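Local structure of metallo-beta-lactamase (Simiduia agarivorans, 6MFI) at residues 33-43 and 253-264; 241-251 and 269-279. The protein probably hydrolyses beta-lactam antibiotics as a subclass B3 metallo-beta-lactamase, with two zinc ions bound in its active site. All coordinates share one frame; numbering follows the deposited sequence. Where two conformers were deposited one is given.

Interaction 1: residues 33-43 and 253-264; sequences WVDSCADWDAW and HPSASQMRQRLS. With ZN (zinc ion), chain B.
Arg260 reaches out from the helix that starts after Gln258 and runs its extended side chain along the C-terminal end of helix 30-36. Its NE gives a nearly straight hydrogen bond to Cys37 O (2.8 Å, 165° at the hydrogen), which it meets on a lone pair and in the plane of its own guanidinium group; a weak second bond runs from NH2 to Val34 O. Val34 CG1 lies over the centre of one guanidinium face, 3.6 Å from Arg260 CZ, so the end of helix 30-36 and the residue just after it are held by both polar and apolar contacts. Packing is dense beside it. Trp33, its CG anti to the backbone N (chi1 -165°), turns its six-membered ring toward helix 259-265, with Met259 CE over one face, Cys37 CB on the opposite one and Arg260 CB at the edge. Phe50 and Tyr58 close round the same indole.

Within the metallo-beta-lactamase fold the other end of this contact borders the dinuclear site: His253 NE2 binds zinc at 2.1 Å together with Asp114, His115 and a water. Trp43 NE1 comes to the edge of the imidazole, 3.6 Å from His253 CE1, and Trp40 CZ3 touches His253 CB.

Toward solvent the contact becomes more polar and thinner. Ser255 OG accepts from Trp40 N at 2.9 Å and donates to Asp39 OD1, while Ser255 CB sits squarely over the six-membered ring of the exposed Trp40, a CH-pi contact of 3.5 Å to the centroid. Asp39 OD2 and Arg260 NH1 do not form a direct salt bridge; a water accepts from the arginine and donates to the carboxylate, bridging their opposite charges.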
# COMPACT_ATOMS: atom_id res chain seq x y z
N TRP A 33 -9.73 -5.57 16.00
CA TRP A 33 -8.58 -5.86 15.15
C TRP A 33 -7.32 -6.09 15.97
O TRP A 33 -6.54 -7.01 15.68
CB TRP A 33 -8.36 -4.72 14.15
CG TRP A 33 -7.43 -5.09 13.03
CD1 TRP A 33 -7.79 -5.53 11.79
CD2 TRP A 33 -6.00 -5.04 13.04
NE1 TRP A 33 -6.67 -5.76 11.03
CE2 TRP A 33 -5.56 -5.47 11.77
CE3 TRP A 33 -5.05 -4.69 14.00
CZ2 TRP A 33 -4.21 -5.56 11.44
CZ3 TRP A 33 -3.71 -4.77 13.67
CH2 TRP A 33 -3.30 -5.20 12.40
N VAL A 34 -7.10 -5.27 17.00
CA VAL A 34 -5.95 -5.47 17.88
C VAL A 34 -6.05 -6.81 18.59
O VAL A 34 -5.05 -7.51 18.79
CB VAL A 34 -5.82 -4.30 18.87
CG1 VAL A 34 -4.59 -4.48 19.75
CG2 VAL A 34 -5.74 -2.98 18.12
N ASP A 35 -7.26 -7.19 18.99
CA ASP A 35 -7.45 -8.49 19.64
C ASP A 35 -7.36 -9.64 18.64
O ASP A 35 -7.03 -10.76 19.03
CB ASP A 35 -8.80 -8.52 20.36
CG ASP A 35 -8.90 -7.48 21.46
OD1 ASP A 35 -7.86 -7.15 22.07
OD2 ASP A 35 -10.03 -7.00 21.72
N SER A 36 -7.63 -9.38 17.36
CA SER A 36 -7.64 -10.44 16.36
C SER A 36 -6.32 -10.57 15.62
O SER A 36 -5.98 -11.67 15.17
CB SER A 36 -8.76 -10.20 15.35
OG SER A 36 -10.02 -10.08 15.99
N CYS A 37 -5.58 -9.48 15.46
CA CYS A 37 -4.36 -9.47 14.67
C CYS A 37 -3.17 -9.05 15.53
O CYS A 37 -3.30 -8.20 16.42
CB CYS A 37 -4.49 -8.53 13.47
SG CYS A 37 -5.91 -8.90 12.40
N ALA A 38 -2.02 -9.64 15.25
CA ALA A 38 -0.79 -9.39 15.99
C ALA A 38 0.18 -8.59 15.12
O ALA A 38 -0.07 -8.30 13.95
CB ALA A 38 -0.16 -10.70 16.45
N ASP A 39 1.32 -8.23 15.72
CA ASP A 39 2.35 -7.51 15.00
C ASP A 39 3.09 -8.45 14.05
O ASP A 39 3.48 -9.56 14.44
CB ASP A 39 3.34 -6.87 15.98
CG ASP A 39 2.91 -5.48 16.41
OD1 ASP A 39 2.43 -4.71 15.55
OD2 ASP A 39 3.05 -5.16 17.61
N TRP A 40 3.27 -8.01 12.81
CA TRP A 40 3.94 -8.80 11.77
C TRP A 40 3.27 -10.16 11.61
O TRP A 40 3.92 -11.21 11.62
CB TRP A 40 5.43 -8.95 12.08
CG TRP A 40 6.16 -7.65 12.15
CD1 TRP A 40 6.75 -7.10 13.26
CD2 TRP A 40 6.40 -6.73 11.08
NE1 TRP A 40 7.33 -5.90 12.94
CE2 TRP A 40 7.13 -5.65 11.60
CE3 TRP A 40 6.06 -6.72 9.72
CZ2 TRP A 40 7.53 -4.57 10.82
CZ3 TRP A 40 6.46 -5.64 8.95
CH2 TRP A 40 7.19 -4.58 9.50
N ASP A 41 1.95 -10.14 11.47
CA ASP A 41 1.18 -11.37 11.37
C ASP A 41 1.36 -12.00 9.99
O ASP A 41 1.98 -11.44 9.09
CB ASP A 41 -0.30 -11.09 11.64
CG ASP A 41 -0.92 -12.10 12.58
OD1 ASP A 41 -0.48 -13.27 12.56
OD2 ASP A 41 -1.85 -11.73 13.32
N ALA A 42 0.79 -13.20 9.84
CA ALA A 42 0.85 -13.89 8.56
C ALA A 42 0.13 -13.09 7.48
O ALA A 42 -0.87 -12.41 7.75
CB ALA A 42 0.24 -15.29 8.68
N TRP A 43 0.64 -13.18 6.25
CA TRP A 43 0.09 -12.38 5.16
C TRP A 43 -1.35 -12.77 4.85
O TRP A 43 -2.18 -11.91 4.55
CB TRP A 43 0.96 -12.54 3.91
CG TRP A 43 2.31 -11.91 4.02
CD1 TRP A 43 2.72 -11.01 4.96
CD2 TRP A 43 3.43 -12.13 3.16
NE1 TRP A 43 4.03 -10.65 4.73
CE2 TRP A 43 4.49 -11.33 3.63
CE3 TRP A 43 3.64 -12.93 2.03
CZ2 TRP A 43 5.74 -11.30 3.02
CZ3 TRP A 43 4.89 -12.90 1.42
CH2 TRP A 43 5.92 -12.09 1.92
N HIS A 253 2.40 -3.12 4.94
CA HIS A 253 2.60 -3.95 6.12
C HIS A 253 2.23 -3.11 7.33
O HIS A 253 2.95 -2.15 7.65
CB HIS A 253 4.04 -4.43 6.22
CG HIS A 253 4.46 -5.32 5.09
ND1 HIS A 253 4.19 -6.67 5.06
CD2 HIS A 253 5.12 -5.05 3.93
CE1 HIS A 253 4.67 -7.19 3.95
NE2 HIS A 253 5.24 -6.23 3.25
N PRO A 254 1.12 -3.41 8.02
CA PRO A 254 0.65 -2.50 9.08
C PRO A 254 1.67 -2.24 10.17
O PRO A 254 1.72 -1.12 10.70
CB PRO A 254 -0.59 -3.23 9.63
CG PRO A 254 -1.05 -4.09 8.49
CD PRO A 254 0.20 -4.54 7.80
N SER A 255 2.50 -3.22 10.52
CA SER A 255 3.48 -3.02 11.57
C SER A 255 4.63 -2.12 11.14
O SER A 255 5.43 -1.72 11.99
CB SER A 255 4.03 -4.37 12.05
OG SER A 255 3.02 -5.12 12.70
N ALA A 256 4.74 -1.79 9.85
CA ALA A 256 5.78 -0.87 9.41
C ALA A 256 5.58 0.53 9.99
O ALA A 256 6.56 1.24 10.23
CB ALA A 256 5.82 -0.80 7.88
N SER A 257 4.33 0.93 10.22
CA SER A 257 4.01 2.21 10.84
C SER A 257 3.47 2.05 12.25
O SER A 257 2.87 2.98 12.80
CB SER A 257 3.03 2.99 9.98
OG SER A 257 1.92 2.19 9.59
N GLN A 258 3.65 0.87 12.85
CA GLN A 258 3.16 0.57 14.20
C GLN A 258 1.65 0.82 14.29
O GLN A 258 1.15 1.37 15.27
CB GLN A 258 3.91 1.38 15.26
CG GLN A 258 5.42 1.19 15.21
CD GLN A 258 6.11 1.68 16.47
OE1 GLN A 258 5.55 1.61 17.56
NE2 GLN A 258 7.34 2.16 16.32
N MET A 259 0.93 0.41 13.25
CA MET A 259 -0.51 0.62 13.20
C MET A 259 -1.21 -0.07 14.36
O MET A 259 -2.17 0.47 14.93
CB MET A 259 -1.08 0.13 11.87
CG MET A 259 -2.45 0.68 11.54
SD MET A 259 -3.04 0.10 9.94
CE MET A 259 -3.78 -1.46 10.41
N ARG A 260 -0.76 -1.28 14.72
CA ARG A 260 -1.39 -2.00 15.82
C ARG A 260 -1.14 -1.29 17.15
O ARG A 260 -2.05 -1.20 17.99
CB ARG A 260 -0.88 -3.44 15.87
CG ARG A 260 -1.61 -4.30 16.89
CD ARG A 260 -0.94 -5.65 17.05
NE ARG A 260 -1.70 -6.52 17.95
CZ ARG A 260 -1.61 -6.48 19.28
NH1 ARG A 260 -0.79 -5.62 19.86
NH2 ARG A 260 -2.33 -7.31 20.02
N GLN A 261 0.08 -0.80 17.37
CA GLN A 261 0.37 -0.09 18.60
C GLN A 261 -0.39 1.23 18.68
O GLN A 261 -0.91 1.59 19.74
CB GLN A 261 1.88 0.15 18.73
CG GLN A 261 2.70 -1.12 18.73
CD GLN A 261 3.23 -1.47 17.35
OE1 GLN A 261 2.46 -1.85 16.46
NE2 GLN A 261 4.54 -1.37 17.17
N ARG A 262 -0.48 1.96 17.56
CA ARG A 262 -1.24 3.20 17.55
C ARG A 262 -2.72 2.94 17.80
O ARG A 262 -3.40 3.76 18.44
CB ARG A 262 -1.04 3.93 16.22
CG ARG A 262 0.37 4.45 16.00
CD ARG A 262 0.48 5.16 14.66
NE ARG A 262 0.35 4.24 13.54
CZ ARG A 262 -0.05 4.59 12.32
NH1 ARG A 262 -0.37 5.85 12.06
NH2 ARG A 262 -0.14 3.68 11.36
N LEU A 263 -3.24 1.82 17.30
CA LEU A 263 -4.64 1.48 17.54
C LEU A 263 -4.88 1.11 19.00
O LEU A 263 -5.91 1.47 19.58
CB LEU A 263 -5.07 0.34 16.62
CG LEU A 263 -5.42 0.69 15.17
CD1 LEU A 263 -5.80 -0.57 14.40
CD2 LEU A 263 -6.53 1.71 15.12
N SER A 264 -3.94 0.39 19.61
CA SER A 264 -4.13 -0.08 20.98
C SER A 264 -3.79 1.00 22.00
O SER A 264 -4.45 1.10 23.04
CB SER A 264 -3.27 -1.32 21.23
OG SER A 264 -2.90 -1.42 22.59
ZN ZN B . 5.39 -6.69 1.21
O HOH W 1 0.98 -3.86 19.17
O HOH W 2 6.89 -7.21 0.01

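Interaction 2: residues 241-251 and 269-279; sequences LADLECDLLLT and LAVPDACRQYA
Leu249 lays its two methyl branches over the first turns of helix 274-291: CD1 touches Cys275 SG at 3.6 Å and CD2 meets Tyr278 CB at 3.7 Å. With chi1 near 180° (-175°) the side chain swings away from its own backbone nitrogen, and CB below the fork rests on Ala274 CB, so one leucine spans three residues along a single side of the helix. Farther round, Leu241 CD2 reaches the edge of the Tyr278 ring and also lies near Ala279 CB. Tyr278 crosses Leu249 at about a right angle, and its hydroxyl continues past the contact to the backbone of Asp212.

At the centre is the disulfide, Cys246 SG to Cys275 SG, with a torsion of 72° about the sulfur-sulfur bond. It links the loop entering strand 248-250 to the first turn of helix 274-291. The strand is the outermost of a five-stranded mixed sheet, bonded through its backbone to 206-210, and the helix runs across it at 42°, with the two short axes 8.5 Å apart. This helix-on-sheet layer belongs to the alpha-beta/beta-alpha sandwich of the metallo-beta-lactamase fold. On another side of the strand, Leu248 CG packs against Leu269 CB at 3.9 Å.

The polar part of the contact lies at the end of helix 228-242. Arg276, bent at chi3, brings NH2 to Asp243 OD1 at 2.7 Å in a salt bridge whose hydrogen bond is weak because it is bent; the carboxylate and guanidinium planes are nearly perpendicular. Ala242 O lies over a face of the same guanidinium without bonding to it. A covalent link among apolar side chains therefore ties helix 274-291 to the loop leading into the strand independently of the salt bridge, where the bent N-H...O geometry suggests that charge attraction probably contributes more than a well-directed hydrogen bond.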
# COMPACT_ATOMS: atom_id res chain seq x y z
N LEU A 241 8.53 11.99 0.10
CA LEU A 241 7.57 11.46 1.07
C LEU A 241 7.68 12.18 2.41
O LEU A 241 6.67 12.42 3.07
CB LEU A 241 7.77 9.96 1.25
CG LEU A 241 7.00 9.32 2.40
CD1 LEU A 241 5.50 9.29 2.10
CD2 LEU A 241 7.52 7.93 2.71
N ALA A 242 8.90 12.52 2.82
CA ALA A 242 9.10 13.15 4.12
C ALA A 242 8.47 14.54 4.19
O ALA A 242 8.07 14.98 5.27
CB ALA A 242 10.59 13.23 4.45
N ASP A 243 8.37 15.23 3.06
CA ASP A 243 7.87 16.60 3.02
C ASP A 243 6.42 16.69 2.59
O ASP A 243 5.90 17.80 2.42
CB ASP A 243 8.75 17.45 2.10
CG ASP A 243 8.95 18.85 2.62
OD1 ASP A 243 8.78 19.07 3.84
OD2 ASP A 243 9.28 19.75 1.82
N LEU A 244 5.74 15.56 2.41
CA LEU A 244 4.34 15.59 2.02
C LEU A 244 3.46 16.04 3.18
O LEU A 244 3.75 15.78 4.35
CB LEU A 244 3.89 14.21 1.54
CG LEU A 244 4.41 13.69 0.20
CD1 LEU A 244 3.87 12.30 -0.08
CD2 LEU A 244 4.05 14.65 -0.92
N GLU A 245 2.38 16.74 2.84
CA GLU A 245 1.33 16.98 3.82
C GLU A 245 0.77 15.64 4.28
O GLU A 245 0.32 14.84 3.46
CB GLU A 245 0.22 17.85 3.22
CG GLU A 245 -0.68 18.50 4.25
CD GLU A 245 0.04 19.50 5.13
OE1 GLU A 245 1.02 20.11 4.65
OE2 GLU A 245 -0.37 19.68 6.30
N CYS A 246 0.84 15.39 5.58
CA CYS A 246 0.67 14.02 6.07
C CYS A 246 0.30 14.07 7.55
O CYS A 246 1.16 14.35 8.39
CB CYS A 246 1.95 13.24 5.84
SG CYS A 246 2.06 11.60 6.57
N ASP A 247 -0.96 13.80 7.86
CA ASP A 247 -1.43 13.74 9.24
C ASP A 247 -1.59 12.31 9.74
O ASP A 247 -1.37 12.06 10.93
CB ASP A 247 -2.76 14.48 9.39
CG ASP A 247 -2.70 15.90 8.88
OD1 ASP A 247 -1.74 16.62 9.21
OD2 ASP A 247 -3.63 16.30 8.13
N LEU A 248 -1.97 11.38 8.87
CA LEU A 248 -2.18 9.98 9.24
C LEU A 248 -1.40 9.11 8.27
O LEU A 248 -1.46 9.32 7.06
CB LEU A 248 -3.67 9.63 9.23
CG LEU A 248 -4.14 8.40 10.00
CD1 LEU A 248 -5.60 8.57 10.41
CD2 LEU A 248 -3.97 7.12 9.19
N LEU A 249 -0.68 8.12 8.80
CA LEU A 249 0.18 7.26 8.01
C LEU A 249 -0.36 5.84 7.99
O LEU A 249 -0.77 5.30 9.02
CB LEU A 249 1.61 7.26 8.56
CG LEU A 249 2.65 6.48 7.74
CD1 LEU A 249 2.93 7.17 6.42
CD2 LEU A 249 3.93 6.30 8.54
N LEU A 250 -0.34 5.23 6.80
CA LEU A 250 -0.74 3.84 6.61
C LEU A 250 0.29 3.14 5.75
O LEU A 250 0.89 3.74 4.85
CB LEU A 250 -2.13 3.74 5.95
CG LEU A 250 -3.32 4.14 6.82
CD1 LEU A 250 -4.60 4.14 6.00
CD2 LEU A 250 -3.45 3.21 8.01
N THR A 251 0.50 1.85 6.02
CA THR A 251 1.54 1.09 5.35
C THR A 251 0.99 -0.25 4.87
O THR A 251 0.14 -0.85 5.53
CB THR A 251 2.74 0.84 6.28
OG1 THR A 251 2.28 0.31 7.53
CG2 THR A 251 3.48 2.15 6.54
N LEU A 269 -5.08 7.16 14.86
CA LEU A 269 -3.90 6.71 14.14
C LEU A 269 -3.02 7.87 13.67
O LEU A 269 -1.91 7.62 13.19
CB LEU A 269 -4.32 5.87 12.93
CG LEU A 269 -4.78 4.44 13.18
CD1 LEU A 269 -5.38 3.84 11.92
CD2 LEU A 269 -3.63 3.58 13.68
N ALA A 270 -3.49 9.10 13.79
CA ALA A 270 -2.79 10.25 13.24
C ALA A 270 -1.66 10.70 14.16
O ALA A 270 -1.88 10.93 15.36
CB ALA A 270 -3.76 11.41 13.00
N VAL A 271 -0.46 10.84 13.61
CA VAL A 271 0.68 11.36 14.35
C VAL A 271 1.20 12.59 13.62
O VAL A 271 1.27 12.58 12.38
CB VAL A 271 1.81 10.31 14.48
CG1 VAL A 271 2.72 10.66 15.65
CG2 VAL A 271 1.25 8.90 14.58
N PRO A 272 1.56 13.66 14.32
CA PRO A 272 2.28 14.75 13.65
C PRO A 272 3.64 14.27 13.16
O PRO A 272 4.32 13.49 13.83
CB PRO A 272 2.42 15.81 14.75
CG PRO A 272 1.34 15.49 15.73
CD PRO A 272 1.20 14.00 15.70
N ASP A 273 4.02 14.73 11.97
CA ASP A 273 5.29 14.35 11.34
C ASP A 273 5.38 12.84 11.15
O ASP A 273 6.44 12.23 11.33
CB ASP A 273 6.48 14.87 12.14
CG ASP A 273 6.64 16.37 12.05
OD1 ASP A 273 5.61 17.07 11.89
OD2 ASP A 273 7.79 16.86 12.14
N ALA A 274 4.25 12.22 10.78
CA ALA A 274 4.24 10.77 10.58
C ALA A 274 5.07 10.38 9.37
O ALA A 274 5.89 9.45 9.44
CB ALA A 274 2.80 10.28 10.42
N CYS A 275 4.88 11.07 8.24
CA CYS A 275 5.65 10.76 7.04
C CYS A 275 7.10 11.24 7.17
O CYS A 275 7.98 10.69 6.50
CB CYS A 275 4.99 11.38 5.81
SG CYS A 275 3.40 10.63 5.39
N ARG A 276 7.35 12.25 8.00
CA ARG A 276 8.71 12.71 8.20
C ARG A 276 9.52 11.70 9.01
O ARG A 276 10.70 11.47 8.73
CB ARG A 276 8.71 14.07 8.90
CG ARG A 276 10.08 14.69 9.08
CD ARG A 276 9.98 16.18 9.34
NE ARG A 276 9.31 16.88 8.25
CZ ARG A 276 9.90 17.23 7.11
NH1 ARG A 276 11.18 16.95 6.91
NH2 ARG A 276 9.21 17.87 6.18
N GLN A 277 8.90 11.09 10.02
CA GLN A 277 9.59 10.10 10.83
C GLN A 277 9.78 8.79 10.07
O GLN A 277 10.82 8.13 10.20
CB GLN A 277 8.83 9.86 12.14
CG GLN A 277 9.48 8.85 13.07
CD GLN A 277 10.73 9.38 13.73
OE1 GLN A 277 10.82 10.56 14.06
NE2 GLN A 277 11.71 8.51 13.93
N TYR A 278 8.78 8.40 9.28
CA TYR A 278 8.86 7.13 8.55
C TYR A 278 9.94 7.18 7.48
O TYR A 278 10.74 6.25 7.34
CB TYR A 278 7.51 6.79 7.94
CG TYR A 278 7.49 5.47 7.19
CD1 TYR A 278 7.40 4.27 7.87
CD2 TYR A 278 7.55 5.44 5.81
CE1 TYR A 278 7.38 3.06 7.20
CE2 TYR A 278 7.53 4.24 5.12
CZ TYR A 278 7.45 3.06 5.82
OH TYR A 278 7.43 1.86 5.14
N ALA A 279 9.98 8.27 6.70
CA ALA A 279 10.97 8.38 5.63
C ALA A 279 12.38 8.48 6.20
O ALA A 279 13.33 7.95 5.61
CB ALA A 279 10.66 9.58 4.75

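In the fold
From the N terminus, helix 30-36 and the loop after it come first; 209 residues pass, through both sheets, before 253-264 returns to close interaction 1. Interaction 2 closes a much shorter loop, with 17 residues between its segments 241-251 and 269-279. Segment 253-264 falls inside that loop, so the two contacts cross rather than nest. Helix 259-265 sits in the chain between strand 248-250 and helix 274-291, with its Arg262 reaching Leu249 O, and Ser257 OG approaches Thr251 OG1 at 2.8 Å. Together they join the N-terminal helix, the zinc ligand His253, the edge of the five-stranded sheet and the C-terminal helix, with centres about 17 Å apart.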